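Local coordinates for putative periplasmic protein (Wolinella succinogenes, PDB 3KN3), which binds glutathione through a periplasmic-binding-protein fold and is probably the solute-binding part of a tungstate-type ABC transporter, at residues A[118-123]-A[156-161]; A[128-133]-A[146-151]; A[174-179]-A[189-194]. All coordinates share one frame; numbering follows the deposited sequence.

Interaction 1: residues A[118-123]-A[156-161]; sequences VSRGDK and LATINI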
loop_
_atom_site.group_PDB
_atom_site.type_symbol
_atom_site.label_atom_id
_atom_site.label_comp_id
_atom_site.label_asym_id
_atom_site.label_seq_id
_atom_site.Cartn_x
_atom_site.Cartn_y
_atom_site.Cartn_z
ATOM N N VAL A 118 -10.031 -9.136 -13.336
ATOM C CA VAL A 118 -8.677 -9.656 -13.432
ATOM C C VAL A 118 -7.862 -9.478 -12.154
ATOM O O VAL A 118 -7.598 -8.368 -11.717
ATOM C CB VAL A 118 -7.917 -9.002 -14.595
ATOM C CG1 VAL A 118 -6.535 -9.662 -14.763
ATOM C CG2 VAL A 118 -8.749 -9.087 -15.882
ATOM N N SER A 119 -7.443 -10.592 -11.579
ATOM C CA SER A 119 -6.625 -10.576 -10.381
ATOM C C SER A 119 -5.140 -10.688 -10.749
ATOM O O SER A 119 -4.780 -11.313 -11.761
ATOM C CB SER A 119 -7.040 -11.734 -9.473
ATOM O OG SER A 119 -6.088 -11.965 -8.458
ATOM N N ARG A 120 -4.284 -10.086 -9.924
ATOM C CA ARG A 120 -2.838 -10.211 -10.095
ATOM C C ARG A 120 -2.450 -11.681 -10.091
ATOM O O ARG A 120 -1.586 -12.094 -10.851
ATOM C CB ARG A 120 -2.071 -9.475 -8.978
ATOM C CG ARG A 120 -2.032 -7.964 -9.115
ATOM C CD ARG A 120 -1.051 -7.506 -10.167
ATOM N NE ARG A 120 0.333 -7.849 -9.827
ATOM C CZ ARG A 120 1.154 -7.066 -9.127
ATOM N NH1 ARG A 120 0.747 -5.887 -8.670
ATOM N NH2 ARG A 120 2.391 -7.462 -8.880
ATOM N N GLY A 121 -3.076 -12.461 -9.216
ATOM C CA GLY A 121 -2.772 -13.878 -9.107
ATOM C C GLY A 121 -1.284 -14.212 -9.035
ATOM O O GLY A 121 -0.842 -15.201 -9.613
ATOM N N ASP A 122 -0.513 -13.379 -8.340
ATOM C CA ASP A 122 0.905 -13.631 -8.090
ATOM C C ASP A 122 1.179 -13.457 -6.600
ATOM O O ASP A 122 0.249 -13.302 -5.810
ATOM C CB ASP A 122 1.795 -12.669 -8.895
ATOM C CG ASP A 122 1.521 -11.203 -8.573
ATOM O OD1 ASP A 122 2.229 -10.323 -9.109
ATOM O OD2 ASP A 122 0.586 -10.928 -7.787
ATOM N N LYS A 123 2.449 -13.487 -6.209
ATOM C CA LYS A 123 2.808 -13.145 -4.838
ATOM C C LYS A 123 2.971 -11.642 -4.782
ATOM O O LYS A 123 4.057 -11.122 -5.027
ATOM C CB LYS A 123 4.120 -13.793 -4.413
ATOM C CG LYS A 123 4.136 -15.304 -4.394
ATOM C CD LYS A 123 5.448 -15.769 -3.770
ATOM C CE LYS A 123 6.632 -15.052 -4.427
ATOM N NZ LYS A 123 7.947 -15.281 -3.754
ATOM N N LEU A 156 1.090 -3.669 -14.099
ATOM C CA LEU A 156 0.855 -3.031 -15.378
ATOM C C LEU A 156 0.372 -4.009 -16.450
ATOM O O LEU A 156 -0.452 -3.656 -17.304
ATOM C CB LEU A 156 2.102 -2.276 -15.837
ATOM C CG LEU A 156 1.789 -0.798 -16.084
ATOM C CD1 LEU A 156 3.044 0.039 -16.048
ATOM C CD2 LEU A 156 1.042 -0.626 -17.403
ATOM N N ALA A 157 0.883 -5.236 -16.408
ATOM C CA ALA A 157 0.463 -6.253 -17.368
ATOM C C ALA A 157 -0.988 -6.672 -17.130
ATOM O O ALA A 157 -1.731 -6.922 -18.081
ATOM C CB ALA A 157 1.386 -7.468 -17.307
ATOM N N THR A 158 -1.390 -6.749 -15.862
ATOM C CA THR A 158 -2.749 -7.172 -15.539
ATOM C C THR A 158 -3.770 -6.064 -15.822
ATOM O O THR A 158 -4.930 -6.339 -16.100
ATOM C CB THR A 158 -2.902 -7.756 -14.098
ATOM O OG1 THR A 158 -3.600 -6.835 -13.266
ATOM C CG2 THR A 158 -1.583 -8.076 -13.474
ATOM N N ILE A 159 -3.340 -4.812 -15.787
ATOM C CA ILE A 159 -4.199 -3.732 -16.261
ATOM C C ILE A 159 -4.446 -3.887 -17.767
ATOM O O ILE A 159 -5.561 -3.709 -18.259
ATOM C CB ILE A 159 -3.601 -2.343 -15.969
ATOM C CG1 ILE A 159 -3.478 -2.116 -14.461
ATOM C CG2 ILE A 159 -4.462 -1.263 -16.579
ATOM C CD1 ILE A 159 -3.043 -0.731 -14.085
ATOM N N ASN A 160 -3.405 -4.229 -18.506
ATOM C CA ASN A 160 -3.582 -4.408 -19.943
ATOM C C ASN A 160 -4.483 -5.592 -20.276
ATOM O O ASN A 160 -5.278 -5.538 -21.217
ATOM C CB ASN A 160 -2.235 -4.508 -20.660
ATOM C CG ASN A 160 -1.499 -3.174 -20.689
ATOM O OD1 ASN A 160 -2.106 -2.118 -20.923
ATOM N ND2 ASN A 160 -0.188 -3.214 -20.442
ATOM N N ILE A 161 -4.370 -6.656 -19.492
ATOM C CA ILE A 161 -5.249 -7.791 -19.680
ATOM C C ILE A 161 -6.689 -7.385 -19.410
ATOM O O ILE A 161 -7.574 -7.738 -20.190
ATOM C CB ILE A 161 -4.843 -8.957 -18.785
ATOM C CG1 ILE A 161 -3.549 -9.596 -19.300
ATOM C CG2 ILE A 161 -5.937 -9.987 -18.732
ATOM C CD1 ILE A 161 -2.866 -10.469 -18.259
#
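In this periplasmic-binding-protein lobe, helix 155-164 is the connecting helix of a beta-alpha-beta crossover from strand 148-150 to strand 168-172. It passes over strand 117-119, which lies between those two in the sheet, and Val-118 and Arg-120 meet Thr-158 and Ile-161 there. Val-118 has CG1 anti to its own N (chi1 -175°), which sets that methyl against the helix: CG1 lies 3.9 Å from the carbonyl O of Thr-158 and 4.0 Å from CG2 of Ile-161. The Val-118 and Ile-161 side chains cross at about a right angle, so methyl branches meet rather than long chains running side by side. Ala-151 packs on Val-118, Thr-158 and Ile-161, extending the apolar patch.

Beyond the strand the chain leaves the sheet through an ST turn, in which OG of Ser-119 accepts from N of Gly-121 at 3.1 Å. Arg-120, a glutathione-binding residue, starts from this turn. Its polar end has two firm partners: NE donates to the carbonyl O of Gln-153, and NH2 forms a salt bridge with OD1 of Asp-122 at 2.9 Å, where OD1 offers its syn lone pair and lies 22° out of the guanidinium plane. These bonds probably limit how far the guanidinium can swing within the site. The helix meets the arginine with a single methyl, the two side chains crossing at about a right angle: CG2 of Thr-158 comes within 3.4 Å of CD of Arg-120.

Interaction 2: residues A[128-133]-A[146-151]; sequences SKEREV and SWYIEA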
loop_
_atom_site.group_PDB
_atom_site.type_symbol
_atom_site.label_atom_id
_atom_site.label_comp_id
_atom_site.label_asym_id
_atom_site.label_seq_id
_atom_site.Cartn_x
_atom_site.Cartn_y
_atom_site.Cartn_z
ATOM N N SER A 128 -2.762 -9.749 -2.383
ATOM C CA SER A 128 -3.307 -10.191 -1.101
ATOM C C SER A 128 -4.274 -9.155 -0.535
ATOM O O SER A 128 -5.186 -9.489 0.215
ATOM C CB SER A 128 -2.201 -10.518 -0.106
ATOM O OG SER A 128 -1.348 -9.407 0.040
ATOM N N LYS A 129 -4.085 -7.902 -0.920
ATOM C CA LYS A 129 -5.050 -6.862 -0.603
ATOM C C LYS A 129 -6.371 -7.102 -1.319
ATOM O O LYS A 129 -7.429 -7.048 -0.710
ATOM C CB LYS A 129 -4.520 -5.495 -1.006
ATOM C CG LYS A 129 -5.530 -4.395 -0.798
ATOM C CD LYS A 129 -6.001 -4.376 0.637
ATOM C CE LYS A 129 -6.723 -3.076 0.953
ATOM N NZ LYS A 129 -7.047 -2.983 2.392
ATOM N N GLU A 130 -6.289 -7.355 -2.619
ATOM C CA GLU A 130 -7.465 -7.613 -3.445
ATOM C C GLU A 130 -8.225 -8.836 -2.954
ATOM O O GLU A 130 -9.444 -8.849 -2.967
ATOM C CB GLU A 130 -7.057 -7.789 -4.915
ATOM C CG GLU A 130 -8.169 -8.268 -5.826
ATOM C CD GLU A 130 -7.931 -9.672 -6.324
ATOM O OE1 GLU A 130 -6.760 -9.984 -6.618
ATOM O OE2 GLU A 130 -8.903 -10.456 -6.424
ATOM N N ARG A 131 -7.497 -9.862 -2.523
ATOM C CA ARG A 131 -8.117 -11.027 -1.902
ATOM C C ARG A 131 -8.849 -10.631 -0.629
ATOM O O ARG A 131 -9.960 -11.083 -0.382
ATOM C CB ARG A 131 -7.074 -12.114 -1.624
ATOM C CG ARG A 131 -6.587 -12.797 -2.897
ATOM C CD ARG A 131 -5.372 -13.688 -2.675
ATOM N NE ARG A 131 -5.668 -14.840 -1.833
ATOM C CZ ARG A 131 -6.374 -15.893 -2.234
ATOM N NH1 ARG A 131 -6.597 -16.901 -1.396
ATOM N NH2 ARG A 131 -6.864 -15.934 -3.466
ATOM N N GLU A 132 -8.230 -9.774 0.178
ATOM C CA GLU A 132 -8.877 -9.288 1.389
ATOM C C GLU A 132 -10.185 -8.565 1.065
ATOM O O GLU A 132 -11.193 -8.742 1.748
ATOM C CB GLU A 132 -7.940 -8.370 2.170
ATOM C CG GLU A 132 -7.630 -8.848 3.586
ATOM C CD GLU A 132 -8.817 -8.727 4.553
ATOM O OE1 GLU A 132 -8.592 -8.295 5.707
ATOM O OE2 GLU A 132 -9.964 -9.063 4.174
ATOM N N VAL A 133 -10.175 -7.754 0.016
ATOM C CA VAL A 133 -11.379 -7.022 -0.351
ATOM C C VAL A 133 -12.567 -7.935 -0.729
ATOM O O VAL A 133 -13.703 -7.656 -0.317
ATOM C CB VAL A 133 -11.089 -5.999 -1.457
ATOM C CG1 VAL A 133 -12.363 -5.262 -1.854
ATOM C CG2 VAL A 133 -9.998 -5.018 -0.994
ATOM N N SER A 146 -16.174 -18.370 -13.405
ATOM C CA SER A 146 -15.709 -18.229 -14.777
ATOM C C SER A 146 -15.203 -16.811 -15.080
ATOM O O SER A 146 -14.259 -16.642 -15.857
ATOM C CB SER A 146 -16.774 -18.682 -15.777
ATOM O OG SER A 146 -17.990 -17.975 -15.625
ATOM N N TRP A 147 -15.803 -15.807 -14.435
ATOM C CA TRP A 147 -15.476 -14.394 -14.711
ATOM C C TRP A 147 -14.252 -13.871 -13.941
ATOM O O TRP A 147 -13.763 -12.776 -14.204
ATOM C CB TRP A 147 -16.694 -13.502 -14.416
ATOM C CG TRP A 147 -17.281 -13.802 -13.081
ATOM C CD1 TRP A 147 -18.248 -14.712 -12.805
ATOM C CD2 TRP A 147 -16.895 -13.230 -11.825
ATOM N NE1 TRP A 147 -18.504 -14.736 -11.463
ATOM C CE2 TRP A 147 -17.687 -13.828 -10.837
ATOM C CE3 TRP A 147 -15.968 -12.256 -11.445
ATOM C CZ2 TRP A 147 -17.582 -13.492 -9.495
ATOM C CZ3 TRP A 147 -15.864 -11.924 -10.110
ATOM C CH2 TRP A 147 -16.665 -12.541 -9.152
ATOM N N TYR A 148 -13.770 -14.665 -12.993
ATOM C CA TYR A 148 -12.645 -14.275 -12.150
ATOM C C TYR A 148 -11.331 -14.875 -12.675
ATOM O O TYR A 148 -11.052 -16.052 -12.494
ATOM C CB TYR A 148 -12.922 -14.686 -10.694
ATOM C CG TYR A 148 -11.867 -14.247 -9.713
ATOM C CD1 TYR A 148 -10.890 -15.131 -9.256
ATOM C CD2 TYR A 148 -11.847 -12.949 -9.239
ATOM C CE1 TYR A 148 -9.911 -14.713 -8.352
ATOM C CE2 TYR A 148 -10.893 -12.528 -8.346
ATOM C CZ TYR A 148 -9.924 -13.401 -7.899
ATOM O OH TYR A 148 -8.984 -12.931 -7.000
ATOM N N ILE A 149 -10.533 -14.042 -13.328
ATOM C CA ILE A 149 -9.304 -14.463 -13.979
ATOM C C ILE A 149 -8.053 -14.045 -13.166
ATOM O O ILE A 149 -7.946 -12.904 -12.707
ATOM C CB ILE A 149 -9.242 -13.924 -15.440
ATOM C CG1 ILE A 149 -10.050 -14.822 -16.372
ATOM C CG2 ILE A 149 -7.807 -13.878 -15.976
ATOM C CD1 ILE A 149 -11.520 -14.878 -16.045
ATOM N N GLU A 150 -7.130 -14.989 -12.982
ATOM C CA GLU A 150 -5.838 -14.731 -12.343
ATOM C C GLU A 150 -4.737 -14.647 -13.405
ATOM O O GLU A 150 -4.404 -15.638 -14.046
ATOM C CB GLU A 150 -5.518 -15.820 -11.314
ATOM C CG GLU A 150 -6.763 -16.486 -10.717
ATOM C CD GLU A 150 -6.605 -16.861 -9.249
ATOM O OE1 GLU A 150 -7.062 -17.957 -8.856
ATOM O OE2 GLU A 150 -6.025 -16.059 -8.487
ATOM N N ALA A 151 -4.192 -13.452 -13.592
ATOM C CA ALA A 151 -3.169 -13.191 -14.604
ATOM C C ALA A 151 -1.781 -13.751 -14.262
ATOM O O ALA A 151 -1.070 -14.243 -15.137
ATOM C CB ALA A 151 -3.064 -11.698 -14.856
HETATM O O HOH W 1 -6.863 -14.734 -5.771
#
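Tyr-148 and Glu-130 reach for each other from opposite directions, one from the strand and one from the helix, and meet through the phenol OH and one carboxylate oxygen. OH of Tyr-148 donates to the syn lone pair of OE2 of Glu-130 in a short bond of 2.5 Å. The acceptor lies at the ring edge, in its plane, while the carboxylate itself is turned 45° from that plane. Both side chains leave the backbone with CG anti to N (chi1 171° for Glu-130), which points them at each other; Glu-130 then bends at chi2. A water, also in the ring plane, donates to OH of Tyr-148 at 3.0 Å and to OE2 of Glu-150 at 3.1 Å, and accepts from NH2 of Arg-131 at 2.6 Å. It therefore bridges charges that do not touch directly, although Arg-131 also has a salt bridge to Glu-143. OE1 of Glu-130 is hydrogen-bonded to OG of Ser-119, and Trp-134 meets the tyrosine ring edge-to-face. Replacing Glu-130 by alanine removes the carboxylate and would probably leave the buried phenol without this acceptor and OG of Ser-119 without that partner. The contact thus joins the helix and second strand of the beta-alpha-beta unit formed by 117-119, 125-138 and 148-150.

Interaction 3: residues A[174-179]-A[189-194]; sequences GTFIKY and MVIVLE
A backbone carbonyl sits against the rim of an aromatic ring here: O of Met-189 lies near the ring plane of Phe-176, at the edge, 3.3 Å from CZ and 3.6 Å from CE1. The ring reaches that position because Phe-176 leaves helix 173-182 with CG anti to its backbone N (chi1 -180°), directed at the edge strand 190-193. Beside this carbonyl, which just precedes the strand, the same ring meets the strand itself. CZ is 3.7 Å from CA of Val-190, and CE2 is 3.7 Å from CG1 of Ile-191, with the phenylalanine and isoleucine side chains meeting at a slant. One turn along the helix, Tyr-179 brings CE2 to 3.6 Å from CB of Met-189. That CB is also 3.9 Å from CE1 of Phe-176, so one methylene touches both aromatic rings.

Met-189 is a selenomethionine. Its side chain bends at chi2 (58°), so that the selenium end leads off from helix 173-182; the side chain also touches Ala-162 of helix 155-164. On the sheet side, Ile-89 of neighbouring strand 86-90 touches both Phe-176 and Met-189. Helix 173-182 and the start of the edge strand, with the residue before it, are thus held by buried apolar packing, to which the electropositive C-H rim of Phe-176 facing a carbonyl oxygen probably adds a weakly polar attraction.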
loop_
_atom_site.group_PDB
_atom_site.type_symbol
_atom_site.label_atom_id
_atom_site.label_comp_id
_atom_site.label_asym_id
_atom_site.label_seq_id
_atom_site.Cartn_x
_atom_site.Cartn_y
_atom_site.Cartn_z
ATOM N N GLY A 174 -0.927 4.938 -7.821
ATOM C CA GLY A 174 0.337 5.291 -8.443
ATOM C C GLY A 174 0.544 4.640 -9.799
ATOM O O GLY A 174 0.919 5.309 -10.760
ATOM N N THR A 175 0.297 3.336 -9.888
ATOM C CA THR A 175 0.495 2.635 -11.149
ATOM C C THR A 175 -0.508 3.108 -12.181
ATOM O O THR A 175 -0.181 3.217 -13.362
ATOM C CB THR A 175 0.343 1.125 -11.000
ATOM O OG1 THR A 175 1.069 0.680 -9.849
ATOM C CG2 THR A 175 0.858 0.419 -12.245
ATOM N N PHE A 176 -1.730 3.391 -11.745
ATOM C CA PHE A 176 -2.745 3.840 -12.690
ATOM C C PHE A 176 -2.346 5.172 -13.292
ATOM O O PHE A 176 -2.568 5.419 -14.479
ATOM C CB PHE A 176 -4.135 3.946 -12.053
ATOM C CG PHE A 176 -5.200 4.402 -13.017
ATOM C CD1 PHE A 176 -5.520 3.629 -14.124
ATOM C CD2 PHE A 176 -5.869 5.598 -12.823
ATOM C CE1 PHE A 176 -6.486 4.040 -15.022
ATOM C CE2 PHE A 176 -6.846 6.013 -13.710
ATOM C CZ PHE A 176 -7.152 5.234 -14.817
ATOM N N ILE A 177 -1.753 6.032 -12.471
ATOM C CA ILE A 177 -1.220 7.291 -12.973
ATOM C C ILE A 177 -0.175 7.058 -14.060
ATOM O O ILE A 177 -0.219 7.684 -15.120
ATOM C CB ILE A 177 -0.614 8.117 -11.852
ATOM C CG1 ILE A 177 -1.717 8.948 -11.195
ATOM C CG2 ILE A 177 0.467 9.019 -12.417
ATOM C CD1 ILE A 177 -1.617 9.027 -9.689
ATOM N N LYS A 178 0.758 6.150 -13.790
ATOM C CA LYS A 178 1.744 5.739 -14.778
ATOM C C LYS A 178 1.049 5.203 -16.024
ATOM O O LYS A 178 1.296 5.685 -17.124
ATOM C CB LYS A 178 2.701 4.700 -14.189
ATOM C CG LYS A 178 3.379 5.168 -12.904
ATOM C CD LYS A 178 4.283 4.094 -12.304
ATOM C CE LYS A 178 4.769 4.488 -10.905
ATOM N NZ LYS A 178 5.608 3.430 -10.256
ATOM N N TYR A 179 0.167 4.223 -15.852
ATOM C CA TYR A 179 -0.604 3.711 -16.981
ATOM C C TYR A 179 -1.232 4.860 -17.780
ATOM O O TYR A 179 -1.290 4.811 -19.007
ATOM C CB TYR A 179 -1.686 2.711 -16.527
ATOM C CG TYR A 179 -2.546 2.152 -17.664
ATOM C CD1 TYR A 179 -2.148 1.023 -18.377
ATOM C CD2 TYR A 179 -3.753 2.758 -18.027
ATOM C CE1 TYR A 179 -2.927 0.510 -19.418
ATOM C CE2 TYR A 179 -4.539 2.251 -19.072
ATOM C CZ TYR A 179 -4.122 1.125 -19.759
ATOM O OH TYR A 179 -4.883 0.609 -20.797
HETATM N N MSE A 189 -8.735 3.224 -19.951
HETATM C CA MSE A 189 -9.081 2.825 -18.594
HETATM C C MSE A 189 -9.324 4.022 -17.675
HETATM O O MSE A 189 -8.649 5.047 -17.767
HETATM C CB MSE A 189 -7.971 1.956 -18.018
HETATM C CG MSE A 189 -8.447 0.647 -17.445
HETATM SE SE MSE A 189 -9.409 -0.517 -18.704
HETATM C CE MSE A 189 -9.165 -2.163 -17.690
ATOM N N VAL A 190 -10.284 3.874 -16.771
ATOM C CA VAL A 190 -10.704 4.985 -15.944
ATOM C C VAL A 190 -11.091 4.527 -14.532
ATOM O O VAL A 190 -11.584 3.410 -14.349
ATOM C CB VAL A 190 -11.872 5.704 -16.631
ATOM C CG1 VAL A 190 -13.189 5.381 -15.952
ATOM C CG2 VAL A 190 -11.618 7.176 -16.663
ATOM N N ILE A 191 -10.844 5.371 -13.526
ATOM C CA ILE A 191 -11.271 5.040 -12.164
ATOM C C ILE A 191 -12.774 4.926 -12.110
ATOM O O ILE A 191 -13.505 5.828 -12.531
ATOM C CB ILE A 191 -10.846 6.054 -11.104
ATOM C CG1 ILE A 191 -9.330 6.051 -10.938
ATOM C CG2 ILE A 191 -11.516 5.715 -9.760
ATOM C CD1 ILE A 191 -8.859 6.980 -9.861
ATOM N N VAL A 192 -13.219 3.813 -11.554
ATOM C CA VAL A 192 -14.596 3.378 -11.668
ATOM C C VAL A 192 -15.143 3.213 -10.255
ATOM O O VAL A 192 -16.345 3.119 -10.046
ATOM C CB VAL A 192 -14.640 2.053 -12.491
ATOM C CG1 VAL A 192 -15.401 0.962 -11.780
ATOM C CG2 VAL A 192 -15.170 2.308 -13.902
ATOM N N LEU A 193 -14.242 3.221 -9.276
ATOM C CA LEU A 193 -14.645 3.126 -7.884
ATOM C C LEU A 193 -13.484 3.455 -6.937
ATOM O O LEU A 193 -12.395 2.914 -7.083
ATOM C CB LEU A 193 -15.196 1.729 -7.614
ATOM C CG LEU A 193 -16.052 1.534 -6.367
ATOM C CD1 LEU A 193 -16.922 0.312 -6.521
ATOM C CD2 LEU A 193 -15.149 1.403 -5.168
ATOM N N GLU A 194 -13.723 4.338 -5.967
ATOM C CA GLU A 194 -12.672 4.792 -5.056
ATOM C C GLU A 194 -13.251 5.352 -3.752
ATOM O O GLU A 194 -14.431 5.652 -3.674
ATOM C CB GLU A 194 -11.810 5.857 -5.746
ATOM C CG GLU A 194 -12.594 7.097 -6.193
ATOM C CD GLU A 194 -11.725 8.179 -6.857
ATOM O OE1 GLU A 194 -12.220 8.848 -7.790
ATOM O OE2 GLU A 194 -10.560 8.371 -6.456
#

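How the interactions relate
All three contacts belong to one lobe and its mixed sheet, with strand order 148-150, 117-119, 168-172, 86-90, 190-193. Interactions 1 and 2 have centres about 9 Å apart and lie on opposite faces around neighbouring strands: Val-118 faces helix 155-164, whereas Ser-119 faces helix 125-138. Along the chain, interaction 2 falls between the two segments of interaction 1, and interaction 3 follows both. Interaction 3 lies about 14 Å from interaction 1 between centres, linked where Tyr-179 packs on Leu-156, Ile-159 and Asn-160. Interactions 2 and 3, about 17 Å apart, do not touch. Together the three contacts attach helices to both sheet margins, and interaction 1 packs a helix beside the loop holding glutathione-binding Arg-120.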